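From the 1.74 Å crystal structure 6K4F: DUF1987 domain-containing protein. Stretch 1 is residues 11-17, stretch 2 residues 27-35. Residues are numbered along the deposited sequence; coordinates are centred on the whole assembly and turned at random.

Stretch 1 11-17: TQSTPAI
Stretch 2, residues 27-35: SMQGDSYPE

The pairing is antiparallel, yet a proline and a glycine sit at its centre, where the second stretch turns a corner. Pro-15 (phi/psi -76/152) lies across from Gly-30, CA to CA 4.6 Å. Its N comes within 3.0 Å of Asp-31 O but has no hydrogen to share, so no hydrogen bond forms between them. Gly-30 adopts 118/-165, where a CB would jam against the carbonyl O of Gln-29 and point toward stretch 1, 3.7 Å from Pro-15 CA.

Beyond the proline, regular sheet begins. Ala-16 (-74/131) and Gln-29 (-138/134) form a hydrogen-bonded pair, CA to CA 5.3 Å: Ala-16 N donates to Gln-29 O and Gln-29 N to Ala-16 O, each at 2.9 Å. Their side chains share one face, and the m, p rotamer of Gln-29 brings OE1 to 3.5 Å from Ala-16 CB. On the other face the non-hydrogen-bonded pair Ile-17 (-128/130; m, t) and Met-28 (-141/140; m, t, t), CA to CA 4.5 Å, makes an apolar contact, Ile-17 CG1 to Met-28 CG 4.0 Å. CA-H...O contacts fill in between: Met-28 CA to Ala-16 O 3.2 Å, Ile-17 CA to Ser-27 O 3.3 Å.

On the other side of the corner, Tyr-33 N donates to Ser-13 O at 2.8 Å. Tyr-33 (-131/59; chi1 p, chi2 -82°) lays its ring against Ser-13 (-109/-2; p), whose CA stands 4.0 Å from the centroid of the Tyr-33 ring, 12° off the normal, a CH-pi contact. Water 1 accepts from Tyr-33 OH at 2.7 Å and donates to Gln-12 O at 2.8 Å and Asp-31 OD1 at 3.3 Å, linking the two stretches through solvent. Thr-14 (-134/143; p) directs its CB away, yet its CG2 reaches Pro-34 CB at 3.6 Å.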

ATOM      1  N   THR A  11      10.880  -9.521   6.693  1.00 26.46           N
ATOM      2  CA  THR A  11      11.186 -10.748   7.416  1.00 32.74           C
ATOM      3  C   THR A  11      10.479 -11.905   6.728  1.00 34.08           C
ATOM      4  O   THR A  11       9.777 -11.732   5.728  1.00 31.62           O
ATOM      5  CB  THR A  11      10.749 -10.698   8.890  1.00 33.57           C
ATOM      6  OG1 THR A  11       9.317 -10.715   8.962  1.00 38.63           O
ATOM      7  CG2 THR A  11      11.291  -9.448   9.596  1.00 35.43           C
ATOM      8  N   GLN A  12      10.662 -13.102   7.277  1.00 32.71           N
ATOM      9  CA  GLN A  12       9.999 -14.259   6.695  1.00 37.46           C
ATOM     10  C   GLN A  12       8.492 -14.036   6.593  1.00 36.96           C
ATOM     11  O   GLN A  12       7.877 -14.353   5.566  1.00 37.64           O
ATOM     12  CB  GLN A  12      10.309 -15.513   7.512  1.00 39.21           C
ATOM     13  CG  GLN A  12       9.814 -16.783   6.835  1.00 44.52           C
ATOM     14  CD  GLN A  12       9.869 -17.997   7.735  1.00 46.36           C
ATOM     15  OE1 GLN A  12      10.504 -17.981   8.794  1.00 49.02           O
ATOM     16  NE2 GLN A  12       9.205 -19.064   7.317  1.00 49.40           N
ATOM     17  N   SER A  13       7.890 -13.437   7.619  1.00 34.35           N
ATOM     18  CA  SER A  13       6.441 -13.308   7.689  1.00 34.89           C
ATOM     19  C   SER A  13       5.927 -11.884   7.487  1.00 34.69           C
ATOM     20  O   SER A  13       4.710 -11.676   7.512  1.00 37.08           O
ATOM     21  CB  SER A  13       5.945 -13.839   9.038  1.00 34.61           C
ATOM     22  OG  SER A  13       6.496 -13.077  10.093  1.00 36.04           O
ATOM     23  N   THR A  14       6.802 -10.894   7.307  1.00 27.69           N
ATOM     24  CA  THR A  14       6.334  -9.523   7.177  1.00 27.61           C
ATOM     25  C   THR A  14       7.029  -8.841   6.006  1.00 30.56           C
ATOM     26  O   THR A  14       8.211  -9.103   5.747  1.00 27.52           O
ATOM     27  CB  THR A  14       6.562  -8.707   8.462  1.00 35.68           C
ATOM     28  OG1 THR A  14       7.945  -8.745   8.838  1.00 35.61           O
ATOM     29  CG2 THR A  14       5.709  -9.269   9.590  1.00 36.95           C
ATOM     30  N   PRO A  15       6.316  -7.995   5.270  1.00 31.23           N
ATOM     31  CA  PRO A  15       6.896  -7.402   4.061  1.00 31.55           C
ATOM     32  C   PRO A  15       7.886  -6.297   4.371  1.00 31.72           C
ATOM     33  O   PRO A  15       7.805  -5.608   5.393  1.00 26.97           O
ATOM     34  CB  PRO A  15       5.675  -6.829   3.332  1.00 28.32           C
ATOM     35  CG  PRO A  15       4.739  -6.500   4.416  1.00 30.85           C
ATOM     36  CD  PRO A  15       4.917  -7.577   5.462  1.00 31.89           C
ATOM     37  N   ALA A  16       8.829  -6.126   3.450  1.00 26.90           N
ATOM     38  CA  ALA A  16       9.655  -4.935   3.462  1.00 28.26           C
ATOM     39  C   ALA A  16       8.821  -3.758   2.962  1.00 28.25           C
ATOM     40  O   ALA A  16       8.128  -3.866   1.943  1.00 28.90           O
ATOM     41  CB  ALA A  16      10.897  -5.147   2.587  1.00 28.42           C
ATOM     42  N   ILE A  17       8.847  -2.650   3.701  1.00 22.58           N
ATOM     43  CA  ILE A  17       8.052  -1.464   3.385  1.00 24.13           C
ATOM     44  C   ILE A  17       8.970  -0.252   3.364  1.00 29.66           C
ATOM     45  O   ILE A  17       9.743  -0.035   4.307  1.00 27.80           O
ATOM     46  CB  ILE A  17       6.909  -1.247   4.398  1.00 27.57           C
ATOM     47  CG1 ILE A  17       6.004  -2.472   4.454  1.00 28.03           C
ATOM     48  CG2 ILE A  17       6.139   0.030   4.071  1.00 26.25           C
ATOM     49  CD1 ILE A  17       4.978  -2.427   5.610  1.00 30.80           C
ATOM     50  N   SER A  27       6.242   1.777  -1.100  1.00 25.86           N
ATOM     51  CA  SER A  27       6.563   0.503  -1.733  1.00 27.23           C
ATOM     52  C   SER A  27       6.508  -0.616  -0.704  1.00 30.98           C
ATOM     53  O   SER A  27       6.908  -0.421   0.448  1.00 27.96           O
ATOM     54  CB  SER A  27       7.970   0.540  -2.361  1.00 29.18           C
ATOM     55  OG  SER A  27       8.064   1.590  -3.324  1.00 37.34           O
ATOM     56  N   MET A  28       6.022  -1.792  -1.123  1.00 27.35           N
ATOM     57  CA  MET A  28       6.024  -2.985  -0.277  1.00 27.23           C
ATOM     58  C   MET A  28       6.360  -4.231  -1.081  1.00 31.39           C
ATOM     59  O   MET A  28       5.844  -4.419  -2.184  1.00 31.75           O
ATOM     60  CB  MET A  28       4.670  -3.217   0.386  1.00 27.81           C
ATOM     61  CG  MET A  28       4.082  -2.014   1.001  1.00 29.78           C
ATOM     62  SD  MET A  28       2.564  -2.464   1.855  1.00 32.44           S
ATOM     63  CE  MET A  28       1.860  -0.842   2.069  1.00 32.11           C
ATOM     64  N   GLN A  29       7.161  -5.119  -0.490  1.00 29.91           N
ATOM     65  CA  GLN A  29       7.566  -6.354  -1.148  1.00 30.87           C
ATOM     66  C   GLN A  29       7.520  -7.498  -0.154  1.00 32.73           C
ATOM     67  O   GLN A  29       8.032  -7.363   0.960  1.00 34.34           O
ATOM     68  CB  GLN A  29       8.983  -6.245  -1.727  1.00 31.75           C
ATOM     69  CG  GLN A  29       9.239  -4.998  -2.546  1.00 36.19           C
ATOM     70  CD  GLN A  29       9.750  -3.830  -1.716  1.00 42.59           C
ATOM     71  OE1 GLN A  29      10.488  -4.009  -0.745  1.00 43.37           O
ATOM     72  NE2 GLN A  29       9.385  -2.623  -2.119  1.00 38.63           N
ATOM     73  N   GLY A  30       6.944  -8.624  -0.564  1.00 28.21           N
ATOM     74  CA  GLY A  30       7.037  -9.878   0.166  1.00 30.81           C
ATOM     75  C   GLY A  30       5.685 -10.387   0.626  1.00 34.62           C
ATOM     76  O   GLY A  30       4.625  -9.954   0.163  1.00 35.94           O
ATOM     77  N   ASP A  31       5.730 -11.340   1.546  1.00 33.42           N
ATOM     78  CA  ASP A  31       4.503 -11.816   2.162  1.00 35.68           C
ATOM     79  C   ASP A  31       4.185 -11.047   3.416  1.00 34.24           C
ATOM     80  O   ASP A  31       5.035 -10.399   4.027  1.00 30.00           O
ATOM     81  CB  ASP A  31       4.577 -13.245   2.601  1.00 55.35           C
ATOM     82  CG  ASP A  31       4.781 -14.143   1.517  1.00 63.85           C
ATOM     83  OD1 ASP A  31       5.815 -14.763   1.652  1.00 63.63           O
ATOM     84  OD2 ASP A  31       3.964 -14.312   0.572  1.00 67.92           O
ATOM     85  N   SER A  32       2.949 -11.210   3.855  1.00 30.09           N
ATOM     86  CA  SER A  32       2.490 -10.568   5.075  1.00 28.86           C
ATOM     87  C   SER A  32       1.556 -11.580   5.734  1.00 34.05           C
ATOM     88  O   SER A  32       0.373 -11.664   5.398  1.00 33.52           O
ATOM     89  CB  SER A  32       1.807  -9.245   4.745  1.00 32.41           C
ATOM     90  OG  SER A  32       1.548  -8.487   5.901  1.00 33.31           O
ATOM     91  N   TYR A  33       2.097 -12.374   6.652  1.00 37.15           N
ATOM     92  CA  TYR A  33       1.272 -13.152   7.576  1.00 37.02           C
ATOM     93  C   TYR A  33       1.769 -12.962   9.003  1.00 39.33           C
ATOM     94  O   TYR A  33       2.129 -13.925   9.686  1.00 46.55           O
ATOM     95  CB  TYR A  33       1.228 -14.629   7.177  1.00 33.56           C
ATOM     96  CG  TYR A  33       2.532 -15.289   6.801  1.00 35.53           C
ATOM     97  CD1 TYR A  33       3.064 -15.150   5.528  1.00 39.35           C
ATOM     98  CD2 TYR A  33       3.206 -16.097   7.708  1.00 38.98           C
ATOM     99  CE1 TYR A  33       4.254 -15.776   5.176  1.00 44.51           C
ATOM    100  CE2 TYR A  33       4.386 -16.730   7.367  1.00 39.87           C
ATOM    101  CZ  TYR A  33       4.906 -16.568   6.104  1.00 40.63           C
ATOM    102  OH  TYR A  33       6.079 -17.199   5.776  1.00 41.42           O
ATOM    103  N   PRO A  34       1.793 -11.721   9.493  1.00 36.85           N
ATOM    104  CA  PRO A  34       2.198 -11.494  10.877  1.00 36.29           C
ATOM    105  C   PRO A  34       1.108 -11.934  11.835  1.00 43.87           C
ATOM    106  O   PRO A  34      -0.059 -12.076  11.468  1.00 37.02           O
ATOM    107  CB  PRO A  34       2.408  -9.983  10.941  1.00 36.53           C
ATOM    108  CG  PRO A  34       1.475  -9.444   9.973  1.00 39.60           C
ATOM    109  CD  PRO A  34       1.369 -10.457   8.856  1.00 36.44           C
ATOM    110  N   GLU A  35       1.519 -12.154  13.084  1.00 52.54           N
ATOM    111  CA  GLU A  35       0.555 -12.438  14.141  1.00 59.86           C
ATOM    112  C   GLU A  35      -0.255 -11.197  14.487  1.00 54.23           C
ATOM    113  O   GLU A  35      -1.466 -11.279  14.713  1.00 56.25           O
ATOM    114  CB  GLU A  35       1.276 -12.970  15.378  1.00 71.01           C
ATOM    115  CG  GLU A  35       2.444 -12.104  15.831  1.00 79.24           C
ATOM    116  CD  GLU A  35       3.594 -12.917  16.388  1.00 87.12           C
ATOM    117  OE1 GLU A  35       4.755 -12.474  16.261  1.00 90.46           O
ATOM    118  OE2 GLU A  35       3.336 -14.002  16.954  1.00 92.03           O
TER
HETATM  119  O   HOH W   1       7.736 -16.450   3.723  1.00 45.60           O